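Local atomic coordinates of intradiol ring-cleavage dioxygenase (Streptomyces sp. SirexAA-E, PDB entry 4ILV), a protein that probably catalyses the iron(III)-dependent intradiol cleavage of catechol-type aromatic rings, as a secreted dioxygenase fused to a carbohydrate-binding module. Residues 39-44 / 85-90; 100-105 / 117-122. All coordinates share one frame; numbering follows the deposited sequence.

Interaction 1: 39-44 / 85-90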
loop_
_atom_site.group_PDB
_atom_site.type_symbol
_atom_site.label_atom_id
_atom_site.label_comp_id
_atom_site.label_asym_id
_atom_site.label_seq_id
_atom_site.Cartn_x
_atom_site.Cartn_y
_atom_site.Cartn_z
ATOM N N GLN A 39 -2.697 -10.966 -3.280
ATOM C CA GLN A 39 -2.484 -11.653 -2.009
ATOM C C GLN A 39 -3.750 -11.566 -1.171
ATOM O O GLN A 39 -4.688 -10.844 -1.513
ATOM C CB GLN A 39 -1.300 -11.059 -1.242
ATOM C CG GLN A 39 0.039 -11.307 -1.902
ATOM C CD GLN A 39 1.192 -11.297 -0.929
ATOM O OE1 GLN A 39 1.192 -10.550 0.049
ATOM N NE2 GLN A 39 2.189 -12.140 -1.190
ATOM N N MET A 40 -3.787 -12.305 -0.072
ATOM C CA MET A 40 -4.988 -12.325 0.750
ATOM C C MET A 40 -5.304 -10.982 1.420
ATOM O O MET A 40 -4.428 -10.133 1.638
ATOM C CB MET A 40 -4.935 -13.478 1.759
ATOM C CG MET A 40 -3.715 -13.502 2.658
ATOM S SD MET A 40 -3.788 -14.919 3.775
ATOM C CE MET A 40 -3.967 -16.262 2.601
ATOM N N GLU A 41 -6.584 -10.793 1.708
ATOM C CA GLU A 41 -7.089 -9.586 2.345
ATOM C C GLU A 41 -6.668 -9.482 3.813
ATOM O O GLU A 41 -6.247 -8.423 4.269
ATOM C CB GLU A 41 -8.614 -9.588 2.238
ATOM C CG GLU A 41 -9.335 -8.427 2.888
ATOM C CD GLU A 41 -10.837 -8.494 2.652
ATOM O OE1 GLU A 41 -11.293 -8.134 1.547
ATOM O OE2 GLU A 41 -11.558 -8.954 3.561
ATOM N N GLY A 42 -6.776 -10.589 4.540
ATOM C CA GLY A 42 -6.493 -10.600 5.963
ATOM C C GLY A 42 -7.741 -10.240 6.749
ATOM O O GLY A 42 -8.685 -9.668 6.191
ATOM N N PRO A 43 -7.764 -10.586 8.048
ATOM C CA PRO A 43 -8.942 -10.334 8.881
ATOM C C PRO A 43 -9.167 -8.851 9.176
ATOM O O PRO A 43 -10.273 -8.483 9.559
ATOM C CB PRO A 43 -8.630 -11.105 10.173
ATOM C CG PRO A 43 -7.148 -11.184 10.219
ATOM C CD PRO A 43 -6.700 -11.286 8.788
ATOM N N TYR A 44 -8.151 -8.014 8.968
ATOM C CA TYR A 44 -8.190 -6.628 9.450
ATOM C C TYR A 44 -8.657 -5.572 8.443
ATOM O O TYR A 44 -8.522 -4.373 8.686
ATOM C CB TYR A 44 -6.843 -6.254 10.071
ATOM C CG TYR A 44 -6.455 -7.205 11.178
ATOM C CD1 TYR A 44 -7.392 -7.624 12.116
ATOM C CD2 TYR A 44 -5.172 -7.736 11.252
ATOM C CE1 TYR A 44 -7.055 -8.516 13.116
ATOM C CE2 TYR A 44 -4.823 -8.634 12.258
ATOM C CZ TYR A 44 -5.770 -9.019 13.183
ATOM O OH TYR A 44 -5.434 -9.910 14.183
ATOM N N ASP A 85 -7.150 1.569 -2.211
ATOM C CA ASP A 85 -7.670 1.582 -0.851
ATOM C C ASP A 85 -6.623 0.937 0.044
ATOM O O ASP A 85 -6.418 -0.273 -0.012
ATOM C CB ASP A 85 -8.987 0.802 -0.821
ATOM C CG ASP A 85 -9.722 0.890 0.530
ATOM O OD1 ASP A 85 -9.376 1.756 1.364
ATOM O OD2 ASP A 85 -10.667 0.093 0.743
ATOM N N PHE A 86 -5.950 1.751 0.854
ATOM C CA PHE A 86 -4.842 1.280 1.683
ATOM C C PHE A 86 -5.280 1.047 3.130
ATOM O O PHE A 86 -6.113 1.781 3.660
ATOM C CB PHE A 86 -3.715 2.317 1.692
ATOM C CG PHE A 86 -2.977 2.465 0.377
ATOM C CD1 PHE A 86 -1.929 1.617 0.067
ATOM C CD2 PHE A 86 -3.294 3.480 -0.508
ATOM C CE1 PHE A 86 -1.219 1.768 -1.107
ATOM C CE2 PHE A 86 -2.588 3.643 -1.694
ATOM C CZ PHE A 86 -1.554 2.788 -1.996
ATOM N N TRP A 87 -4.735 0.018 3.767
ATOM C CA TRP A 87 -4.834 -0.090 5.220
ATOM C C TRP A 87 -3.576 -0.770 5.781
ATOM O O TRP A 87 -2.859 -1.452 5.042
ATOM C CB TRP A 87 -6.142 -0.776 5.663
ATOM C CG TRP A 87 -6.220 -2.246 5.396
ATOM C CD1 TRP A 87 -6.087 -3.255 6.317
ATOM C CD2 TRP A 87 -6.475 -2.883 4.138
ATOM N NE1 TRP A 87 -6.228 -4.473 5.705
ATOM C CE2 TRP A 87 -6.471 -4.277 4.370
ATOM C CE3 TRP A 87 -6.683 -2.413 2.837
ATOM C CZ2 TRP A 87 -6.669 -5.207 3.348
ATOM C CZ3 TRP A 87 -6.881 -3.342 1.818
ATOM C CH2 TRP A 87 -6.873 -4.721 2.082
ATOM N N GLN A 88 -3.300 -0.566 7.069
ATOM C CA GLN A 88 -2.029 -1.005 7.650
ATOM C C GLN A 88 -2.047 -0.888 9.157
ATOM O O GLN A 88 -2.906 -0.211 9.721
ATOM C CB GLN A 88 -0.882 -0.124 7.155
ATOM C CG GLN A 88 -0.971 1.318 7.700
ATOM C CD GLN A 88 0.263 2.143 7.423
ATOM O OE1 GLN A 88 0.418 2.712 6.340
ATOM N NE2 GLN A 88 1.155 2.220 8.403
ATOM N N ALA A 89 -1.066 -1.509 9.803
ATOM C CA ALA A 89 -0.916 -1.363 11.251
ATOM C C ALA A 89 -0.250 -0.038 11.581
ATOM O O ALA A 89 0.436 0.546 10.733
ATOM C CB ALA A 89 -0.095 -2.517 11.814
ATOM N N ASP A 90 -0.442 0.431 12.816
ATOM C CA ASP A 90 0.237 1.629 13.287
ATOM C C ASP A 90 1.682 1.294 13.644
ATOM O O ASP A 90 2.131 0.176 13.388
ATOM C CB ASP A 90 -0.529 2.304 14.450
ATOM C CG ASP A 90 -0.597 1.454 15.719
ATOM O OD1 ASP A 90 0.168 0.469 15.874
ATOM O OD2 ASP A 90 -1.437 1.805 16.584
HETATM O O HOH W 1 -6.106 -7.117 6.863
#
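The indole of W87 overlaps mainly the backbone carbonyls of E41 and Y44, with E41 CG loosely alongside, 4.2 Å from W87 CZ2. At the indole edge, close to the ring plane, CZ2 meets the carbonyl O of E41 at 3.4 Å; the carbonyl O of Y44 approaches obliquely, 3.6 Å from W87 CD1. The W87 bond from CA to CB points toward the 39-44 loop, and a chi1 of 72° sets the indole edge by E41 O. Tryptophan suits this place because one flat group supplies both an apolar flank and a donor. W87 NE1 gives its hydrogen to a water 2.9 Å away, which donates to E41 O at 2.9 Å and weakly accepts from Y44 N. An alanine in place of W87 removes the indole, so the water would probably be held less firmly and the iron ligand H132 left without its stacking partner. At G42 any CB would jam against the preceding carbonyl. The E41 carboxylate pairs with K134; the Y44 side chain, its ring stacked on the ligand Y95, comes to about 5 Å from the iron (nearest atoms). W87 reaches this loop from strand 83-87, which runs between 103-107 and 130-136 in the antiparallel sheet.

Interaction 2: 100-105 / 117-122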
loop_
_atom_site.group_PDB
_atom_site.type_symbol
_atom_site.label_atom_id
_atom_site.label_comp_id
_atom_site.label_asym_id
_atom_site.label_seq_id
_atom_site.Cartn_x
_atom_site.Cartn_y
_atom_site.Cartn_z
ATOM N N PHE A 100 -11.179 4.071 11.855
ATOM C CA PHE A 100 -10.547 3.955 10.548
ATOM C C PHE A 100 -9.163 4.574 10.521
ATOM O O PHE A 100 -8.662 4.953 9.454
ATOM C CB PHE A 100 -11.453 4.555 9.464
ATOM C CG PHE A 100 -12.680 3.726 9.181
ATOM C CD1 PHE A 100 -12.700 2.829 8.127
ATOM C CD2 PHE A 100 -13.806 3.834 9.979
ATOM C CE1 PHE A 100 -13.819 2.064 7.870
ATOM C CE2 PHE A 100 -14.929 3.069 9.732
ATOM C CZ PHE A 100 -14.937 2.184 8.671
ATOM N N ALA A 101 -8.524 4.663 11.685
ATOM C CA ALA A 101 -7.139 5.114 11.692
ATOM C C ALA A 101 -6.306 4.199 10.781
ATOM O O ALA A 101 -6.486 2.978 10.775
ATOM C CB ALA A 101 -6.576 5.140 13.107
ATOM N N PHE A 102 -5.415 4.802 10.000
ATOM C CA PHE A 102 -4.564 4.067 9.069
ATOM C C PHE A 102 -5.326 3.291 8.024
ATOM O O PHE A 102 -4.875 2.247 7.544
ATOM C CB PHE A 102 -3.552 3.195 9.812
ATOM C CG PHE A 102 -2.491 3.998 10.471
ATOM C CD1 PHE A 102 -1.456 4.533 9.716
ATOM C CD2 PHE A 102 -2.547 4.276 11.825
ATOM C CE1 PHE A 102 -0.481 5.301 10.303
ATOM C CE2 PHE A 102 -1.568 5.054 12.430
ATOM C CZ PHE A 102 -0.534 5.569 11.668
ATOM N N ARG A 103 -6.483 3.837 7.668
ATOM C CA ARG A 103 -7.283 3.353 6.556
ATOM C C ARG A 103 -7.651 4.575 5.715
ATOM O O ARG A 103 -8.092 5.596 6.245
ATOM C CB ARG A 103 -8.547 2.649 7.062
ATOM C CG ARG A 103 -8.270 1.592 8.135
ATOM C CD ARG A 103 -9.533 0.867 8.561
ATOM N NE ARG A 103 -9.268 -0.138 9.585
ATOM C CZ ARG A 103 -8.878 -1.384 9.328
ATOM N NH1 ARG A 103 -8.670 -2.234 10.332
ATOM N NH2 ARG A 103 -8.685 -1.784 8.068
ATOM N N GLY A 104 -7.455 4.489 4.408
ATOM C CA GLY A 104 -7.823 5.586 3.530
ATOM C C GLY A 104 -7.674 5.212 2.061
ATOM O O GLY A 104 -6.772 4.462 1.708
ATOM N N HIS A 105 -8.553 5.736 1.208
ATOM C CA HIS A 105 -8.488 5.432 -0.220
ATOM C C HIS A 105 -8.352 6.684 -1.073
ATOM O O HIS A 105 -8.614 7.807 -0.608
ATOM C CB HIS A 105 -9.716 4.629 -0.669
ATOM C CG HIS A 105 -10.993 5.416 -0.674
ATOM N ND1 HIS A 105 -11.897 5.380 0.369
ATOM C CD2 HIS A 105 -11.528 6.239 -1.606
ATOM C CE1 HIS A 105 -12.924 6.164 0.085
ATOM N NE2 HIS A 105 -12.722 6.697 -1.108
ATOM N N ARG A 117 0.835 9.253 2.251
ATOM C CA ARG A 117 1.657 9.719 3.363
ATOM C C ARG A 117 1.253 8.979 4.628
ATOM O O ARG A 117 0.092 9.046 5.042
ATOM C CB ARG A 117 1.503 11.217 3.580
ATOM C CG ARG A 117 2.439 11.729 4.670
ATOM C CD ARG A 117 2.081 13.137 5.103
ATOM N NE ARG A 117 2.816 13.542 6.300
ATOM C CZ ARG A 117 2.473 14.576 7.062
ATOM N NH1 ARG A 117 1.402 15.297 6.749
ATOM N NH2 ARG A 117 3.189 14.885 8.140
ATOM N N THR A 118 2.202 8.293 5.255
ATOM C CA THR A 118 1.850 7.410 6.368
ATOM C C THR A 118 3.046 7.286 7.312
ATOM O O THR A 118 3.925 8.140 7.294
ATOM C CB THR A 118 1.359 6.029 5.815
ATOM O OG1 THR A 118 0.878 5.204 6.880
ATOM C CG2 THR A 118 2.470 5.294 5.033
ATOM N N ILE A 119 3.072 6.268 8.170
ATOM C CA ILE A 119 4.307 5.957 8.904
ATOM C C ILE A 119 4.658 4.505 8.632
ATOM O O ILE A 119 3.821 3.751 8.146
ATOM C CB ILE A 119 4.231 6.255 10.458
ATOM C CG1 ILE A 119 2.925 5.760 11.070
ATOM C CG2 ILE A 119 4.315 7.759 10.712
ATOM C CD1 ILE A 119 2.839 4.255 11.286
ATOM N N VAL A 120 5.883 4.111 8.935
ATOM C CA VAL A 120 6.292 2.738 8.684
ATOM C C VAL A 120 5.464 1.850 9.601
ATOM O O VAL A 120 5.472 2.054 10.812
ATOM C CB VAL A 120 7.794 2.567 8.971
ATOM C CG1 VAL A 120 8.222 1.122 8.804
ATOM C CG2 VAL A 120 8.622 3.485 8.041
ATOM N N PRO A 121 4.709 0.889 9.034
ATOM C CA PRO A 121 3.901 0.045 9.927
ATOM C C PRO A 121 4.770 -0.809 10.848
ATOM O O PRO A 121 5.856 -1.249 10.464
ATOM C CB PRO A 121 3.107 -0.843 8.971
ATOM C CG PRO A 121 3.939 -0.860 7.671
ATOM C CD PRO A 121 4.576 0.512 7.615
ATOM N N GLY A 122 4.286 -1.030 12.063
ATOM C CA GLY A 122 4.994 -1.852 13.021
ATOM C C GLY A 122 4.781 -3.339 12.777
ATOM O O GLY A 122 3.822 -3.751 12.112
#
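T118 OG1 meets the ring edge of F102 while hydrogen-bonded to the side-chain oxygen of Q88. A chi1 of -174° swings the hydroxyl away from the backbone N, near the plane of the F102 ring, with F102 CE1 3.7 Å from T118 OG1. The oxygen therefore faces C-H groups rather than the pi cloud, a contact that the slightly positive rim of an aromatic ring tolerates well. Threonine fits because its hydroxyl pairs with the side-chain oxygen of the buried Q88 and its remaining carbons pack on L65. I119 makes the apolar half of the contact: its CG1 comes to 3.5 Å from F102 CZ and its CD1 to 3.6 Å from F102 CE1, the two side chains crossing at about a right angle.

The ring is delivered by a type II beta turn from F100 to R103, closed by a weak bond from R103 N to F100 O. F102 holds the third position with a positive phi of 60°, a conformation more usual for glycine. In the beta-sandwich core of an intradiol dioxygenase, this turn leads into strand 103-107, an outermost strand of the antiparallel sheet, whereas T118 and I119 belong to strand 113-119, an outermost strand of the mixed sheet. F102 thus bridges the two sheets at their margin, where a large flat hydrocarbon can span the distance between backbones 7.7 Å apart at the CA atoms of F102 and T118. Its ring also rests on V56 and D90, and the I119 carbonyl accepts a hydrogen bond from Q88 NE2.

How the interactions relate
Interaction 1 is partly buried and lies beside the iron site; interaction 2 is buried and stands farther off, with the F102 side chain about 11 Å from the metal at nearest atoms. Both draw on the antiparallel sheet, since 83-87 and 103-107 are neighbouring strands in it. Their chemistry differs accordingly: a water and backbone carbonyls mediate the loop contact of 39-44, whereas hydrocarbon packing dominates 100-105 against 117-122. Polar side chains tie the two together. Q88, next to W87 in the chain, reaches into interaction 2, and R103 NH2 lies 2.7 Å from Y44 O, a probable hydrogen bond, while R103 also packs on W87.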